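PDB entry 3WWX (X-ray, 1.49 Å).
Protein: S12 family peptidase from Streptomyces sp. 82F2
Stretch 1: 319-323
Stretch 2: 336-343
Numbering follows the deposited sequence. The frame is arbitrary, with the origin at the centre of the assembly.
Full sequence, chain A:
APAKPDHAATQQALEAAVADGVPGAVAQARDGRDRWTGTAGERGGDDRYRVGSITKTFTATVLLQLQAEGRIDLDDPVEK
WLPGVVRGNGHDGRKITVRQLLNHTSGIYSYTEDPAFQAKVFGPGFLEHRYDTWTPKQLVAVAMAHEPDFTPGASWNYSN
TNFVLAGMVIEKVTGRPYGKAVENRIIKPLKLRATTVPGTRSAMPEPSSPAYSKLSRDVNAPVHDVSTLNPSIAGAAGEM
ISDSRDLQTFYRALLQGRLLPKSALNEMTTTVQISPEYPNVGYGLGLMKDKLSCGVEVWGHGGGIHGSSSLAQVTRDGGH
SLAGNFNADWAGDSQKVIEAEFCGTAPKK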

ATOM      1  N   GLY A 319     -14.821  -2.829  13.019  1.00 11.80           N
ATOM      2  CA  GLY A 319     -15.800  -1.926  13.586  1.00 11.56           C
ATOM      3  C   GLY A 319     -15.366  -0.483  13.734  1.00 10.80           C
ATOM      4  O   GLY A 319     -16.196   0.420  13.755  1.00 11.97           O
ATOM      5  N   HIS A 320     -14.058  -0.275  13.857  1.00 11.53           N
ATOM      6  CA  HIS A 320     -13.491   1.046  14.081  1.00 10.41           C
ATOM      7  C   HIS A 320     -12.415   1.249  13.018  1.00 11.45           C
ATOM      8  O   HIS A 320     -11.439   0.510  12.987  1.00 11.54           O
ATOM      9  N   SER A 321     -12.628   2.237  12.156  1.00 10.39           N
ATOM     10  CA  SER A 321     -11.717   2.510  11.039  1.00  9.68           C
ATOM     11  C   SER A 321     -11.185   3.943  11.027  1.00 10.23           C
ATOM     12  O   SER A 321     -11.777   4.863  11.605  1.00 11.23           O
ATOM     13  N   LEU A 322     -10.076   4.099  10.300  1.00  9.51           N
ATOM     14  CA  LEU A 322      -9.398   5.373  10.122  1.00 10.69           C
ATOM     15  C   LEU A 322      -8.668   5.337   8.788  1.00  9.43           C
ATOM     16  O   LEU A 322      -8.076   4.323   8.441  1.00 10.77           O
ATOM     17  N   ALA A 323      -8.674   6.444   8.061  1.00  9.60           N
ATOM     18  CA  ALA A 323      -7.802   6.569   6.880  1.00  9.67           C
ATOM     19  C   ALA A 323      -7.455   8.021   6.714  1.00 10.79           C
ATOM     20  O   ALA A 323      -8.211   8.897   7.115  1.00 11.16           O
ATOM     21  N   LYS A 336       1.261   9.029  15.075  1.00 15.21           N
ATOM     22  CA  LYS A 336       0.573   9.887  16.028  1.00 14.26           C
ATOM     23  C   LYS A 336      -0.929   9.976  15.727  1.00 15.29           C
ATOM     24  O   LYS A 336      -1.743  10.061  16.633  1.00 15.30           O
ATOM     25  N   VAL A 337      -1.307   9.973  14.450  1.00 13.37           N
ATOM     26  CA  VAL A 337      -2.712  10.050  14.084  1.00 13.85           C
ATOM     27  C   VAL A 337      -3.424   8.750  14.479  1.00 11.95           C
ATOM     28  O   VAL A 337      -4.541   8.776  14.995  1.00 12.51           O
ATOM     29  N   ILE A 338      -2.758   7.631  14.237  1.00 10.93           N
ATOM     30  CA  ILE A 338      -3.293   6.308  14.575  1.00 11.78           C
ATOM     31  C   ILE A 338      -3.472   6.174  16.086  1.00 13.16           C
ATOM     32  O   ILE A 338      -4.536   5.747  16.564  1.00 12.26           O
ATOM     33  N   GLU A 339      -2.453   6.564  16.845  1.00 13.00           N
ATOM     34  CA  GLU A 339      -2.538   6.509  18.298  1.00 13.07           C
ATOM     35  C   GLU A 339      -3.624   7.436  18.826  1.00 12.11           C
ATOM     36  O   GLU A 339      -4.350   7.082  19.756  1.00 14.44           O
ATOM     37  N   ALA A 340      -3.759   8.626  18.249  1.00 13.09           N
ATOM     38  CA  ALA A 340      -4.781   9.561  18.702  1.00 13.85           C
ATOM     39  C   ALA A 340      -6.173   8.962  18.508  1.00 14.53           C
ATOM     40  O   ALA A 340      -7.028   8.982  19.403  1.00 15.34           O
ATOM     41  N   GLU A 341      -6.396   8.394  17.333  1.00 12.77           N
ATOM     42  CA  GLU A 341      -7.709   7.873  17.005  1.00 11.44           C
ATOM     43  C   GLU A 341      -8.058   6.639  17.823  1.00 11.99           C
ATOM     44  O   GLU A 341      -9.168   6.560  18.370  1.00 13.53           O
ATOM     45  N   PHE A 342      -7.162   5.669  17.899  1.00 11.96           N
ATOM     46  CA  PHE A 342      -7.509   4.389  18.525  1.00 11.61           C
ATOM     47  C   PHE A 342      -7.269   4.356  20.030  1.00 15.28           C
ATOM     48  O   PHE A 342      -7.871   3.537  20.721  1.00 15.35           O
ATOM     49  N   CYS A 343      -6.407   5.241  20.533  1.00 14.17           N
ATOM     50  CA  CYS A 343      -6.077   5.267  21.968  1.00 15.15           C
ATOM     51  C   CYS A 343      -6.340   6.604  22.645  1.00 18.16           C
ATOM     52  O   CYS A 343      -6.204   6.703  23.873  1.00 20.10           O
TER

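The most unusual feature of this contact is the use made of one imidazole ring. His 320 holds a carboxylate at its ring edge and an aromatic ring over one face. At the edge, NE2 of His 320 donates a hydrogen bond to OE1 of Glu 341, 2.7 Å away, with a nearly straight N-H...O angle of 163°. Over the face, CD1 of Phe 342 lies 3.3 Å from ND1 of His 320. The two rings meet obliquely, with centroids 4.2 Å apart and planes at 42°.

The strand 320-323 runs roughly antiparallel to the helix 336-343, at 155°, and the axes approach to 9.5 Å. Strand side chains alternate. His 320 and Leu 322 point toward the helix, while Ser 321 and Ala 323 point away. Ser 321 (chi1 p) satisfies its OG elsewhere in the structure.

His 320 has chi1 t, and its ring reaches the helix. Glu 341 also points toward the strand, with chi1 t and chi2 p. Its OE1 accepts the histidine hydrogen bond, and its OE2 is hydrogen-bonded elsewhere in the structure.

Leu 322 (chi1 t, chi2 p) is the strand's apolar side chain in this contact. Its CD2 lies 3.8 Å from CA of Ile 338 and 3.8 Å from CB of Glu 341, so it packs close to the helix backbone. CD2 of Leu 322 is also 4.0 Å from CG1 of Ile 338 (chi1 m, chi2 t) and 4.3 Å from CG1 of Val 337 (chi1 t).

Phe 342 leaves the helix sideways, but with chi1 m the end of its side chain comes nearer the strand. Its CE2 is 3.8 Å from CB of Leu 322. The ring therefore touches both inward-pointing strand residues. Lys 336, Glu 339, Ala 340 and Cys 343 make no contact with the strand.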

ATOM      1  CB  HIS A 320     -12.884   1.143  15.480  1.00 10.91           C
ATOM      2  CG  HIS A 320     -12.301   2.483  15.805  1.00 10.53           C
ATOM      3  ND1 HIS A 320     -11.636   2.737  16.988  1.00 11.91           N
ATOM      4  CD2 HIS A 320     -12.291   3.644  15.108  1.00 12.17           C
ATOM      5  CE1 HIS A 320     -11.228   3.991  16.994  1.00 11.91           C
ATOM      6  NE2 HIS A 320     -11.611   4.565  15.870  1.00 11.90           N
ATOM      7  CB  SER A 321     -12.434   2.228   9.723  1.00 10.20           C
ATOM      8  OG  SER A 321     -13.616   2.982   9.615  1.00 11.89           O
ATOM      9  CB  LEU A 322      -8.387   5.563  11.241  1.00 10.41           C
ATOM     10  CG  LEU A 322      -7.369   6.719  11.119  1.00 11.05           C
ATOM     11  CD1 LEU A 322      -8.026   8.077  11.254  1.00 12.55           C
ATOM     12  CD2 LEU A 322      -6.233   6.556  12.159  1.00 11.06           C
ATOM     13  CB  ALA A 323      -8.483   6.030   5.625  1.00 10.17           C
ATOM     14  CB  LYS A 336       1.179  11.291  16.042  1.00 15.13           C
ATOM     15  CG  LYS A 336       2.517  11.402  16.732  1.00 27.04           C
ATOM     16  CD  LYS A 336       2.890  12.882  16.922  1.00 25.81           C
ATOM     17  CE  LYS A 336       4.249  13.044  17.571  1.00 40.81           C
ATOM     18  NZ  LYS A 336       5.312  12.345  16.805  1.00 46.56           N
ATOM     19  CB  VAL A 337      -2.882  10.323  12.566  1.00 12.92           C
ATOM     20  CG1 VAL A 337      -4.352  10.386  12.199  1.00 12.21           C
ATOM     21  CG2 VAL A 337      -2.184  11.656  12.186  1.00 14.24           C
ATOM     22  CB  ILE A 338      -2.401   5.196  14.010  1.00 11.39           C
ATOM     23  CG1 ILE A 338      -2.429   5.216  12.466  1.00 13.30           C
ATOM     24  CG2 ILE A 338      -2.854   3.831  14.509  1.00 12.05           C
ATOM     25  CD1 ILE A 338      -1.308   4.410  11.811  1.00 12.55           C
ATOM     26  CB  GLU A 339      -1.187   6.846  18.927  1.00 14.18           C
ATOM     27  CG  GLU A 339      -0.229   5.701  18.968  1.00 14.79           C
ATOM     28  CD  GLU A 339      -0.436   4.774  20.153  1.00 15.07           C
ATOM     29  OE1 GLU A 339      -1.104   5.188  21.126  1.00 18.32           O
ATOM     30  OE2 GLU A 339       0.099   3.664  20.103  1.00 16.54           O
ATOM     31  CB  ALA A 340      -4.659  10.863  17.963  1.00 16.22           C
ATOM     32  CB  GLU A 341      -7.790   7.551  15.512  1.00 11.88           C
ATOM     33  CG  GLU A 341      -9.124   6.934  15.062  1.00 12.80           C
ATOM     34  CD  GLU A 341     -10.332   7.816  15.340  1.00 13.55           C
ATOM     35  OE1 GLU A 341     -11.431   7.274  15.557  1.00 12.40           O
ATOM     36  OE2 GLU A 341     -10.214   9.064  15.290  1.00 13.40           O
ATOM     37  CB  PHE A 342      -6.794   3.238  17.833  1.00 12.68           C
ATOM     38  CG  PHE A 342      -7.292   2.986  16.443  1.00 11.71           C
ATOM     39  CD1 PHE A 342      -8.431   2.234  16.219  1.00 11.73           C
ATOM     40  CD2 PHE A 342      -6.635   3.531  15.357  1.00 12.11           C
ATOM     41  CE1 PHE A 342      -8.893   2.025  14.932  1.00 12.47           C
ATOM     42  CE2 PHE A 342      -7.113   3.344  14.077  1.00 12.23           C
ATOM     43  CZ  PHE A 342      -8.228   2.584  13.864  1.00 12.22           C
ATOM     44  CB  CYS A 343      -4.616   4.867  22.175  1.00 16.28           C
ATOM     45  SG  CYS A 343      -4.268   3.173  21.696  1.00 17.67           S
TER